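Local coordinates for cupin 2, conserved barrel domain protein (Novosphingobium aromaticivorans DSM 12444, PDB 3ES1) that is of unknown function but adopts a cupin-like barrel fold and pairs with a second copy of itself in the crystal, at the interface of chains A and B. Numbering follows the deposited sequence. Chains: chain A/B, Cupin 2, conserved barrel domain protein.

Contact 1: the interface of chains A and B. Residues chain A 51-53, 56, 58, 79, 150, 152; chain B 100, 102, 152.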
loop_
_atom_site.group_PDB
_atom_site.type_symbol
_atom_site.label_atom_id
_atom_site.label_comp_id
_atom_site.label_asym_id
_atom_site.label_seq_id
_atom_site.Cartn_x
_atom_site.Cartn_y
_atom_site.Cartn_z
ATOM N N TRP A 51 1.317 -4.741 -9.236
ATOM C CA TRP A 51 2.594 -4.139 -9.638
ATOM C C TRP A 51 3.742 -4.731 -8.836
ATOM O O TRP A 51 3.549 -5.263 -7.730
ATOM C CB TRP A 51 2.563 -2.588 -9.449
ATOM C CG TRP A 51 3.565 -1.824 -10.306
ATOM C CD1 TRP A 51 4.780 -1.377 -9.926
ATOM C CD2 TRP A 51 3.445 -1.507 -11.699
ATOM N NE1 TRP A 51 5.434 -0.794 -10.975
ATOM C CE2 TRP A 51 4.632 -0.845 -12.080
ATOM C CE3 TRP A 51 2.454 -1.725 -12.665
ATOM C CZ2 TRP A 51 4.848 -0.400 -13.393
ATOM C CZ3 TRP A 51 2.649 -1.276 -13.919
ATOM C CH2 TRP A 51 3.842 -0.623 -14.293
ATOM N N THR A 52 4.918 -4.580 -9.422
ATOM C CA THR A 52 6.212 -4.900 -8.812
ATOM C C THR A 52 7.268 -3.926 -9.263
ATOM O O THR A 52 7.194 -3.379 -10.362
ATOM C CB THR A 52 6.713 -6.290 -9.207
ATOM O OG1 THR A 52 7.005 -6.331 -10.604
ATOM C CG2 THR A 52 5.674 -7.356 -8.846
ATOM N N THR A 53 8.271 -3.721 -8.427
ATOM C CA THR A 53 9.502 -3.017 -8.853
ATOM C C THR A 53 10.670 -3.963 -8.621
ATOM O O THR A 53 10.674 -4.715 -7.633
ATOM C CB THR A 53 9.664 -1.675 -8.073
ATOM O OG1 THR A 53 9.915 -1.934 -6.694
ATOM C CG2 THR A 53 8.408 -0.840 -8.209
ATOM N N VAL A 56 14.200 -1.681 -4.767
ATOM C CA VAL A 56 13.895 -0.511 -3.971
ATOM C C VAL A 56 15.238 0.122 -3.527
ATOM O O VAL A 56 16.096 -0.611 -3.013
ATOM C CB VAL A 56 12.944 -0.831 -2.750
ATOM C CG1 VAL A 56 11.547 -1.254 -3.234
ATOM C CG2 VAL A 56 13.525 -1.873 -1.789
ATOM N N ALA A 58 13.006 2.336 -6.319
ATOM C CA ALA A 58 12.401 1.926 -7.579
ATOM C C ALA A 58 12.999 2.755 -8.717
ATOM O O ALA A 58 13.931 3.543 -8.521
ATOM C CB ALA A 58 10.897 2.075 -7.531
ATOM N N SER A 79 9.773 -4.322 -4.595
ATOM C CA SER A 79 8.428 -4.205 -4.025
ATOM C C SER A 79 7.398 -4.913 -4.841
ATOM O O SER A 79 7.559 -5.172 -6.034
ATOM C CB SER A 79 7.998 -2.738 -3.799
ATOM O OG SER A 79 7.638 -2.047 -4.989
ATOM N N ILE A 150 1.162 -4.539 0.260
ATOM C CA ILE A 150 2.391 -3.983 -0.275
ATOM C C ILE A 150 3.608 -4.527 0.480
ATOM O O ILE A 150 3.779 -4.293 1.666
ATOM C CB ILE A 150 2.401 -2.440 -0.225
ATOM C CG1 ILE A 150 1.212 -1.827 -0.992
ATOM C CG2 ILE A 150 3.719 -1.874 -0.833
ATOM C CD1 ILE A 150 -0.152 -1.797 -0.258
ATOM N N ILE A 152 7.691 -4.795 0.874
ATOM C CA ILE A 152 8.918 -4.061 0.591
ATOM C C ILE A 152 10.106 -4.798 1.203
ATOM O O ILE A 152 10.112 -5.133 2.384
ATOM C CB ILE A 152 8.850 -2.610 1.158
ATOM C CG1 ILE A 152 7.724 -1.790 0.514
ATOM C CG2 ILE A 152 10.193 -1.867 0.951
ATOM C CD1 ILE A 152 7.340 -0.535 1.306
ATOM N N ILE B 100 7.768 6.191 -6.419
ATOM C CA ILE B 100 6.633 5.473 -7.005
ATOM C C ILE B 100 5.650 5.297 -5.870
ATOM O O ILE B 100 6.032 4.993 -4.759
ATOM C CB ILE B 100 7.041 4.103 -7.672
ATOM C CG1 ILE B 100 5.901 3.510 -8.518
ATOM C CG2 ILE B 100 7.580 3.027 -6.673
ATOM C CD1 ILE B 100 6.313 2.236 -9.332
ATOM N N TYR B 102 1.791 3.690 -4.636
ATOM C CA TYR B 102 0.629 2.847 -4.814
ATOM C C TYR B 102 -0.513 3.506 -4.043
ATOM O O TYR B 102 -0.449 3.681 -2.831
ATOM C CB TYR B 102 0.863 1.418 -4.300
ATOM C CG TYR B 102 2.057 0.745 -4.866
ATOM C CD1 TYR B 102 2.360 0.842 -6.246
ATOM C CD2 TYR B 102 2.927 -0.008 -4.047
ATOM C CE1 TYR B 102 3.490 0.198 -6.779
ATOM C CE2 TYR B 102 4.064 -0.650 -4.594
ATOM C CZ TYR B 102 4.319 -0.567 -5.970
ATOM O OH TYR B 102 5.442 -1.200 -6.496
ATOM N N ILE B 152 7.198 5.106 -2.243
ATOM C CA ILE B 152 8.486 4.424 -2.191
ATOM C C ILE B 152 9.511 5.208 -3.006
ATOM O O ILE B 152 9.287 5.538 -4.167
ATOM C CB ILE B 152 8.375 2.969 -2.741
ATOM C CG1 ILE B 152 7.420 2.106 -1.906
ATOM C CG2 ILE B 152 9.763 2.283 -2.785
ATOM C CD1 ILE B 152 6.951 0.834 -2.619
#
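B:Tyr102 reaches across to A:Ser79, and chain A side chains meet its ring at CD2, CE1, CE2 and the tip. Its CG lies anti to the carbonyl carbon (chi1 -54°), which sends the ring out from strand 99-107. Beyond CB, the ring edge at CD2 meets A:Ile150 CG2 in plane at 3.8 Å, the side chains running past each other in opposite directions. On the far side of the ring from A:Ile150, CE1 lies 3.7 Å from A:Trp51 CD1, and the tyrosine and tryptophan side chains cross at about a right angle. At the tip, the phenol OH is hydrogen-bonded to the hydroxyl A:Ser79 OG at 2.8 Å, and A:Thr53 CG2 sits beside it at 3.4 Å. A:Ser79 OG is bonded to A:Thr53 OG1 at 2.8 Å, a second-shell link likely to hold the serine hydroxyl; neither donor is decided. Around this polar chain the contact is apolar: B:Ile100 CG2 packs on A:Ala58 CB at 3.6 Å, and B:Ile152 CD1 lies 3.9 Å from A:Ser79 CB. A:Ile152 and B:Ile152 meet tip to tip. The site joins strands 45-53, 79-86 and 145-153 of one cupin barrel, with the loop carrying A:Ala58, to strands 99-107 and 145-153 of the other, near the two-fold axis.

Contact 2: the interface of chains A and B. Residues chain A 20-22, 25, 60-61, 63; chain B 131, 133, 157, 159, 164.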
loop_
_atom_site.group_PDB
_atom_site.type_symbol
_atom_site.label_atom_id
_atom_site.label_comp_id
_atom_site.label_asym_id
_atom_site.label_seq_id
_atom_site.Cartn_x
_atom_site.Cartn_y
_atom_site.Cartn_z
ATOM N N GLY A 20 2.650 7.490 -16.350
ATOM C CA GLY A 20 3.997 7.501 -16.934
ATOM C C GLY A 20 4.272 8.822 -17.619
ATOM O O GLY A 20 3.464 9.742 -17.544
ATOM N N HIS A 21 5.406 8.878 -18.310
ATOM C CA HIS A 21 5.826 10.070 -19.070
ATOM C C HIS A 21 5.910 9.743 -20.535
ATOM O O HIS A 21 6.270 8.617 -20.908
ATOM C CB HIS A 21 7.204 10.538 -18.591
ATOM C CG HIS A 21 7.197 11.130 -17.227
ATOM N ND1 HIS A 21 7.441 10.382 -16.099
ATOM C CD2 HIS A 21 6.925 12.388 -16.799
ATOM C CE1 HIS A 21 7.318 11.158 -15.031
ATOM N NE2 HIS A 21 7.013 12.380 -15.427
ATOM N N ASP A 22 5.528 10.711 -21.355
ATOM C CA ASP A 22 5.603 10.552 -22.804
ATOM C C ASP A 22 6.927 11.073 -23.340
ATOM O O ASP A 22 7.841 11.428 -22.573
ATOM C CB ASP A 22 4.364 11.123 -23.529
ATOM C CG ASP A 22 4.305 12.649 -23.508
ATOM O OD1 ASP A 22 5.317 13.227 -23.097
ATOM O OD2 ASP A 22 3.271 13.229 -23.933
ATOM N N GLY A 25 8.093 14.359 -22.206
ATOM C CA GLY A 25 8.366 14.533 -20.776
ATOM C C GLY A 25 7.131 14.954 -19.995
ATOM O O GLY A 25 7.215 15.475 -18.881
ATOM N N ASN A 60 11.600 4.965 -12.011
ATOM C CA ASN A 60 10.522 5.458 -12.849
ATOM C C ASN A 60 10.954 5.650 -14.291
ATOM O O ASN A 60 10.197 6.195 -15.110
ATOM C CB ASN A 60 9.863 6.713 -12.271
ATOM C CG ASN A 60 9.035 6.385 -11.084
ATOM O OD1 ASN A 60 8.306 5.377 -11.079
ATOM N ND2 ASN A 60 9.142 7.181 -10.060
ATOM N N ASN A 61 12.157 5.191 -14.608
ATOM C CA ASN A 61 12.574 5.055 -16.039
ATOM C C ASN A 61 12.461 3.635 -16.585
ATOM O O ASN A 61 12.685 3.362 -17.782
ATOM C CB ASN A 61 13.980 5.643 -16.287
ATOM C CG ASN A 61 13.922 7.137 -16.554
ATOM O OD1 ASN A 61 13.773 7.573 -17.698
ATOM N ND2 ASN A 61 13.943 7.916 -15.495
ATOM N N GLU A 63 10.062 1.058 -17.779
ATOM C CA GLU A 63 8.761 1.085 -18.453
ATOM C C GLU A 63 8.094 -0.289 -18.441
ATOM O O GLU A 63 6.985 -0.454 -18.945
ATOM C CB GLU A 63 8.930 1.640 -19.882
ATOM C CG GLU A 63 9.408 3.111 -19.936
ATOM C CD GLU A 63 8.491 4.092 -19.145
ATOM O OE1 GLU A 63 7.238 3.924 -19.280
ATOM O OE2 GLU A 63 9.001 5.025 -18.399
ATOM N N ARG B 131 3.908 6.787 -11.198
ATOM C CA ARG B 131 5.318 6.557 -11.582
ATOM C C ARG B 131 6.118 7.874 -11.723
ATOM O O ARG B 131 6.755 8.135 -12.739
ATOM C CB ARG B 131 5.384 5.659 -12.825
ATOM C CG ARG B 131 4.852 4.230 -12.544
ATOM C CD ARG B 131 4.828 3.353 -13.757
ATOM N NE ARG B 131 6.165 3.290 -14.356
ATOM C CZ ARG B 131 6.522 3.925 -15.455
ATOM N NH1 ARG B 131 5.664 4.700 -16.088
ATOM N NH2 ARG B 131 7.764 3.813 -15.898
ATOM N N THR B 133 5.109 10.948 -11.529
ATOM C CA THR B 133 4.396 11.936 -12.349
ATOM C C THR B 133 3.791 13.125 -11.620
ATOM O O THR B 133 3.178 13.007 -10.538
ATOM C CB THR B 133 3.300 11.216 -13.138
ATOM O OG1 THR B 133 2.669 10.254 -12.301
ATOM C CG2 THR B 133 3.909 10.453 -14.370
ATOM N N TYR B 157 12.985 11.339 -12.138
ATOM C CA TYR B 157 12.676 10.873 -13.459
ATOM C C TYR B 157 13.604 11.606 -14.414
ATOM O O TYR B 157 13.790 12.836 -14.328
ATOM C CB TYR B 157 11.195 11.107 -13.836
ATOM C CG TYR B 157 10.937 10.711 -15.270
ATOM C CD1 TYR B 157 10.792 9.367 -15.611
ATOM C CD2 TYR B 157 10.931 11.657 -16.296
ATOM C CE1 TYR B 157 10.585 8.983 -16.922
ATOM C CE2 TYR B 157 10.750 11.272 -17.627
ATOM C CZ TYR B 157 10.558 9.935 -17.917
ATOM O OH TYR B 157 10.422 9.525 -19.229
ATOM N N HIS B 159 14.268 12.640 -18.216
ATOM C CA HIS B 159 13.825 12.939 -19.579
ATOM C C HIS B 159 14.997 13.405 -20.444
ATOM O O HIS B 159 15.622 14.417 -20.159
ATOM C CB HIS B 159 12.770 14.025 -19.546
ATOM C CG HIS B 159 12.270 14.417 -20.894
ATOM N ND1 HIS B 159 11.605 13.540 -21.711
ATOM C CD2 HIS B 159 12.328 15.589 -21.567
ATOM C CE1 HIS B 159 11.282 14.148 -22.837
ATOM N NE2 HIS B 159 11.722 15.386 -22.781
ATOM N N LEU B 164 13.389 16.700 -15.076
ATOM C CA LEU B 164 12.392 17.637 -15.599
ATOM C C LEU B 164 12.410 19.004 -14.851
ATOM O O LEU B 164 12.697 19.088 -13.660
ATOM C CB LEU B 164 10.983 17.072 -15.468
ATOM C CG LEU B 164 10.611 15.734 -16.075
ATOM C CD1 LEU B 164 9.343 15.220 -15.400
ATOM C CD2 LEU B 164 10.424 15.918 -17.569
HETATM O O HOH W 1 8.413 2.934 -12.326
HETATM O O HOH W 2 7.665 7.592 -15.205
HETATM O O HOH W 3 6.858 6.594 -17.806
#
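Stacking of A:His21 on B:Tyr157 gives the aromatic part: ring centroids 3.8 Å apart, planes 19° from parallel, A:His21 ND1 over the centre of the tyrosine ring. B:Tyr157 has CG anti to the backbone N (chi1 175°), which lays its ring along the imidazole. B:Thr133 CG2 covers the opposite imidazole face, 3.8 Å from the centroid and towards the rim, clamping the histidine. The A:Asn61 amide lies nearly parallel to the tyrosine ring, ND2 3.5 Å from B:Tyr157 CD1. A second CH-pi contact puts A:Gly25 CA over a face of B:His159, 3.7 Å from its centroid.

In a salt bridge, B:Arg131 NH2 donates to A:Glu63 OE2 at 3.0 Å. Nearly straight (167° at H), the bond lies in the guanidinium plane but comes from above the carboxylate.

Waters supply further polar links. Water 2 joins A:His21 ND1 (2.9 Å) to the carbonyls A:Asn60 O and B:Arg131 O, meeting the imidazole in plane at its edge, which would limit its rotation. Water 3 ties B:Arg131 NH1 to A:Glu63 OE2 and A:His21 N; water 1 bridges B:Arg131 NE and A:Asn60 OD1. Together these fasten the end of strand 14-21 and nearby loops of chain A to loops and the short strand 158-159 of chain B, which probably supports a dimer.

Contact 3: the interface of chains A and B. Residues chain A 115, 131-133, 157, 164; chain B 20-21, 25-27.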
loop_
_atom_site.group_PDB
_atom_site.type_symbol
_atom_site.label_atom_id
_atom_site.label_comp_id
_atom_site.label_asym_id
_atom_site.label_seq_id
_atom_site.Cartn_x
_atom_site.Cartn_y
_atom_site.Cartn_z
ATOM N N ASP A 115 2.967 -15.872 16.268
ATOM C CA ASP A 115 3.575 -17.065 16.903
ATOM C C ASP A 115 2.737 -17.497 18.102
ATOM O O ASP A 115 2.080 -16.707 18.785
ATOM C CB ASP A 115 5.079 -16.865 17.320
ATOM C CG ASP A 115 6.081 -17.095 16.165
ATOM O OD1 ASP A 115 5.831 -17.948 15.284
ATOM O OD2 ASP A 115 7.185 -16.459 16.128
ATOM N N ARG A 131 6.160 -6.577 10.273
ATOM C CA ARG A 131 7.606 -6.288 10.394
ATOM C C ARG A 131 8.472 -7.570 10.382
ATOM O O ARG A 131 9.294 -7.800 11.264
ATOM C CB ARG A 131 7.860 -5.383 11.608
ATOM C CG ARG A 131 7.227 -3.978 11.433
ATOM C CD ARG A 131 7.389 -3.098 12.634
ATOM N NE ARG A 131 8.808 -2.977 12.980
ATOM C CZ ARG A 131 9.385 -3.593 13.993
ATOM N NH1 ARG A 131 8.690 -4.401 14.769
ATOM N NH2 ARG A 131 10.682 -3.428 14.202
ATOM N N GLY A 132 8.276 -8.334 9.315
ATOM C CA GLY A 132 9.094 -9.539 8.969
ATOM C C GLY A 132 8.793 -10.708 9.882
ATOM O O GLY A 132 9.598 -11.601 10.135
ATOM N N THR A 133 7.573 -10.683 10.363
ATOM C CA THR A 133 7.063 -11.697 11.296
ATOM C C THR A 133 6.385 -12.912 10.685
ATOM O O THR A 133 5.580 -12.824 9.733
ATOM C CB THR A 133 6.100 -11.020 12.274
ATOM O OG1 THR A 133 5.287 -10.088 11.570
ATOM C CG2 THR A 133 6.891 -10.228 13.378
ATOM N N TYR A 157 15.438 -10.746 9.526
ATOM C CA TYR A 157 15.355 -10.287 10.882
ATOM C C TYR A 157 16.471 -10.979 11.649
ATOM O O TYR A 157 16.689 -12.200 11.526
ATOM C CB TYR A 157 13.978 -10.582 11.523
ATOM C CG TYR A 157 13.970 -10.191 12.981
ATOM C CD1 TYR A 157 13.834 -8.853 13.347
ATOM C CD2 TYR A 157 14.190 -11.133 13.987
ATOM C CE1 TYR A 157 13.854 -8.473 14.676
ATOM C CE2 TYR A 157 14.239 -10.750 15.330
ATOM C CZ TYR A 157 14.048 -9.421 15.655
ATOM O OH TYR A 157 14.137 -9.013 16.972
ATOM N N LEU A 164 16.591 -16.074 12.321
ATOM C CA LEU A 164 15.746 -17.050 13.013
ATOM C C LEU A 164 15.684 -18.417 12.269
ATOM O O LEU A 164 15.752 -18.494 11.045
ATOM C CB LEU A 164 14.315 -16.544 13.143
ATOM C CG LEU A 164 14.004 -15.220 13.812
ATOM C CD1 LEU A 164 12.614 -14.761 13.381
ATOM C CD2 LEU A 164 14.100 -15.406 15.315
ATOM N N GLY B 20 5.892 -7.312 15.565
ATOM C CA GLY B 20 7.322 -7.264 15.894
ATOM C C GLY B 20 7.772 -8.571 16.512
ATOM O O GLY B 20 7.002 -9.524 16.582
ATOM N N HIS B 21 9.014 -8.577 16.984
ATOM C CA HIS B 21 9.614 -9.747 17.651
ATOM C C HIS B 21 9.951 -9.412 19.077
ATOM O O HIS B 21 10.325 -8.270 19.383
ATOM C CB HIS B 21 10.900 -10.160 16.927
ATOM C CG HIS B 21 10.670 -10.757 15.585
ATOM N ND1 HIS B 21 10.673 -10.004 14.434
ATOM C CD2 HIS B 21 10.376 -12.027 15.209
ATOM C CE1 HIS B 21 10.389 -10.788 13.403
ATOM N NE2 HIS B 21 10.213 -12.020 13.843
ATOM N N GLY B 25 12.591 -13.927 20.305
ATOM C CA GLY B 25 12.606 -14.095 18.848
ATOM C C GLY B 25 11.268 -14.570 18.304
ATOM O O GLY B 25 11.169 -15.091 17.192
ATOM N N ARG B 26 10.243 -14.418 19.126
ATOM C CA ARG B 26 8.849 -14.727 18.740
ATOM C C ARG B 26 8.101 -13.544 18.117
ATOM O O ARG B 26 8.270 -12.372 18.513
ATOM C CB ARG B 26 8.060 -15.279 19.942
ATOM C CG ARG B 26 8.743 -16.477 20.649
ATOM C CD ARG B 26 9.262 -17.507 19.684
ATOM N NE ARG B 26 8.195 -18.403 19.319
ATOM C CZ ARG B 26 8.229 -19.257 18.309
ATOM N NH1 ARG B 26 9.305 -19.371 17.554
ATOM N NH2 ARG B 26 7.170 -20.010 18.060
ATOM N N ALA B 27 7.262 -13.877 17.144
ATOM C CA ALA B 27 6.376 -12.892 16.485
ATOM C C ALA B 27 5.171 -12.609 17.381
ATOM O O ALA B 27 4.415 -13.498 17.781
ATOM C CB ALA B 27 5.953 -13.345 15.081
HETATM O O HOH W 4 10.615 -7.211 13.525
HETATM O O HOH W 5 3.269 -14.557 20.011
HETATM O O HOH W 6 9.425 -16.057 15.010
#
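The 3-10 helix 115-117 and the loops around A:Arg131 and A:Tyr157 receive the turn between strands 14-21 and 27-35 of chain B. A:Asp115 anchors that turn: its carboxylate OD2 accepts B:Ala27 N at 2.8 Å in an almost straight bond (174° at H), on the anti side and 26° out of the carboxylate plane. A:Asp115 N returns a bond to B:Ala27 O at 3.2 Å, and water 5 spans A:Asp115 O and the same B:Ala27 carbonyl. B:Arg26 lays its guanidinium flat on the carboxylate, planes 6° apart, in a long salt bridge from NH2 to A:Asp115 OD1 of 3.7 Å; the charge attraction is therefore likely to act through stacked faces. Bends at chi2 and chi3 fold the arginine back over the acid.

Further along, B:His21 lies between A:Tyr157 on one face and A:Thr133 CG2 on the other, with A:Gly132 O at its edge, 3.5 Å from CE1. Water 4 connects B:His21 ND1 with A:Arg131 O. An alanine in place of A:Tyr157 would probably leave one imidazole face without its stacking partner and the histidine freer to turn. A:Leu164 CD1 closes the tip, 3.7 Å from B:His21 NE2. The site thus holds the partner's turn in place and probably stabilises the dimer.

Contact 4: the interface of chains A and B. Residues chain A 112, 114, 118-119, 133-134; chain B 19-20, 27-29.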
loop_
_atom_site.group_PDB
_atom_site.type_symbol
_atom_site.label_atom_id
_atom_site.label_comp_id
_atom_site.label_asym_id
_atom_site.label_seq_id
_atom_site.Cartn_x
_atom_site.Cartn_y
_atom_site.Cartn_z
ATOM N N LEU A 112 -5.523 -12.116 12.075
ATOM C CA LEU A 112 -4.077 -12.252 11.937
ATOM C C LEU A 112 -3.551 -13.050 13.096
ATOM O O LEU A 112 -3.661 -12.633 14.252
ATOM C CB LEU A 112 -3.416 -10.888 11.903
ATOM C CG LEU A 112 -1.897 -10.755 11.965
ATOM C CD1 LEU A 112 -1.221 -11.537 10.815
ATOM C CD2 LEU A 112 -1.500 -9.336 11.906
ATOM N N LEU A 114 -0.061 -14.793 14.701
ATOM C CA LEU A 114 1.401 -14.751 14.756
ATOM C C LEU A 114 1.919 -15.998 15.453
ATOM O O LEU A 114 1.361 -17.059 15.266
ATOM C CB LEU A 114 1.881 -13.489 15.445
ATOM C CG LEU A 114 1.342 -12.171 14.851
ATOM C CD1 LEU A 114 1.929 -10.995 15.576
ATOM C CD2 LEU A 114 1.655 -12.007 13.397
ATOM N N ALA A 118 -0.902 -16.442 19.175
ATOM C CA ALA A 118 -1.292 -15.027 19.310
ATOM C C ALA A 118 -2.096 -14.597 18.079
ATOM O O ALA A 118 -1.700 -14.833 16.947
ATOM C CB ALA A 118 -0.073 -14.118 19.504
ATOM N N LYS A 119 -3.252 -14.017 18.294
ATOM C CA LYS A 119 -4.013 -13.509 17.195
ATOM C C LYS A 119 -4.979 -12.403 17.544
ATOM O O LYS A 119 -5.376 -12.274 18.638
ATOM C CB LYS A 119 -4.732 -14.612 16.474
ATOM C CG LYS A 119 -5.736 -15.284 17.245
ATOM C CD LYS A 119 -5.716 -16.708 16.886
ATOM C CE LYS A 119 -6.922 -17.416 17.255
ATOM N NZ LYS A 119 -7.612 -17.015 18.461
ATOM N N THR A 133 7.573 -10.683 10.363
ATOM C CA THR A 133 7.063 -11.697 11.296
ATOM C C THR A 133 6.385 -12.912 10.685
ATOM O O THR A 133 5.580 -12.824 9.733
ATOM C CB THR A 133 6.100 -11.020 12.274
ATOM O OG1 THR A 133 5.287 -10.088 11.570
ATOM C CG2 THR A 133 6.891 -10.228 13.378
ATOM N N ASN A 134 6.688 -14.051 11.292
ATOM C CA ASN A 134 5.902 -15.275 11.075
ATOM C C ASN A 134 4.413 -15.021 11.342
ATOM O O ASN A 134 4.034 -14.451 12.377
ATOM C CB ASN A 134 6.428 -16.417 11.959
ATOM C CG ASN A 134 6.021 -17.755 11.453
ATOM O OD1 ASN A 134 5.928 -17.987 10.223
ATOM N ND2 ASN A 134 5.771 -18.682 12.392
ATOM N N THR B 19 3.224 -5.375 14.063
ATOM C CA THR B 19 3.843 -6.588 14.563
ATOM C C THR B 19 5.324 -6.374 14.836
ATOM O O THR B 19 5.889 -5.371 14.468
ATOM C CB THR B 19 3.712 -7.790 13.576
ATOM O OG1 THR B 19 4.656 -7.689 12.486
ATOM C CG2 THR B 19 2.352 -7.881 13.000
ATOM N N GLY B 20 5.892 -7.312 15.565
ATOM C CA GLY B 20 7.322 -7.264 15.894
ATOM C C GLY B 20 7.772 -8.571 16.512
ATOM O O GLY B 20 7.002 -9.524 16.582
ATOM N N ALA B 27 7.262 -13.877 17.144
ATOM C CA ALA B 27 6.376 -12.892 16.485
ATOM C C ALA B 27 5.171 -12.609 17.381
ATOM O O ALA B 27 4.415 -13.498 17.781
ATOM C CB ALA B 27 5.953 -13.345 15.081
ATOM N N VAL B 28 5.083 -11.339 17.736
ATOM C CA VAL B 28 4.091 -10.814 18.650
ATOM C C VAL B 28 3.486 -9.530 18.111
ATOM O O VAL B 28 3.984 -8.961 17.136
ATOM C CB VAL B 28 4.729 -10.491 20.033
ATOM C CG1 VAL B 28 5.453 -11.681 20.577
ATOM C CG2 VAL B 28 5.708 -9.316 19.945
ATOM N N PHE B 29 2.402 -9.099 18.749
ATOM C CA PHE B 29 1.793 -7.760 18.473
ATOM C C PHE B 29 2.540 -6.690 19.244
ATOM O O PHE B 29 2.737 -6.817 20.452
ATOM C CB PHE B 29 0.268 -7.770 18.785
ATOM C CG PHE B 29 -0.499 -8.668 17.871
ATOM C CD1 PHE B 29 -0.820 -8.263 16.591
ATOM C CD2 PHE B 29 -0.875 -9.948 18.262
ATOM C CE1 PHE B 29 -1.536 -9.130 15.740
ATOM C CE2 PHE B 29 -1.540 -10.819 17.388
ATOM C CZ PHE B 29 -1.843 -10.410 16.134
#
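A:Leu114 presses its CD1 methyl onto B:Phe29, where the loop after strand 110-113 of one cupin-fold chain meets strand 27-35 of the other. The methyl stands over the centre of the phenyl ring, 3.7 Å from the centroid, a CH-pi contact. A:Leu114 has an extended end (chi2 -178°) that carries CD1 across the ring, and the same methyl also touches B:Val28 CA at 3.8 Å. A:Leu112 comes from another side: its CD2 meets B:Phe29 CE1 at 3.8 Å as the two side chains slide past each other in opposite directions. B:Phe29 CE2 packs against A:Lys119 CA at 3.7 Å.

Polar backbone groups line the rim of the phenyl. A:Leu112 O lies in the ring plane, 3.4 Å from B:Phe29 CZ, and A:Lys119 N and A:Ala118 C are also found at this edge. With a methyl on one face, the rim of the phenyl sits against the two neighbouring strands 110-113 and 119-122. An alanine in place of B:Phe29 would probably open a gap between strand 27-35 of chain B and the two chain A strands, and leave the A:Leu114 methyl without the aromatic face it rests on.

A hydrogen bond links two threonine hydroxyls, A:Thr133 OG1 and B:Thr19 OG1, at 2.6 Å, its direction undecided. In A:Thr133 the hydroxyl sits between the backbone N and the carbonyl carbon (chi1 41°), which points OG1 at strand 14-21 of chain B. B:Ala27 CB also approaches A:Asn134 O, at 3.5 Å.

Measured between the centres of their C-alpha atoms, contact 1, at the middle of the interface, lies about 16, 23 and 24 Å from contacts 2, 3 and 4. Contact 2 is about 38 Å from contact 3 and 39 Å from contact 4, at the opposite end; contacts 2 and 3 are in part two-fold twins, the histidine–tyrosine stack appearing in both with the chains exchanged. Contacts 3 and 4 adjoin, their centres about 7 Å apart, and share A:Thr133, B:Gly20 and B:Ala27. Each chain thus holds the other at the centre and both ends, consistent with a biological dimer, although the structure alone does not prove it.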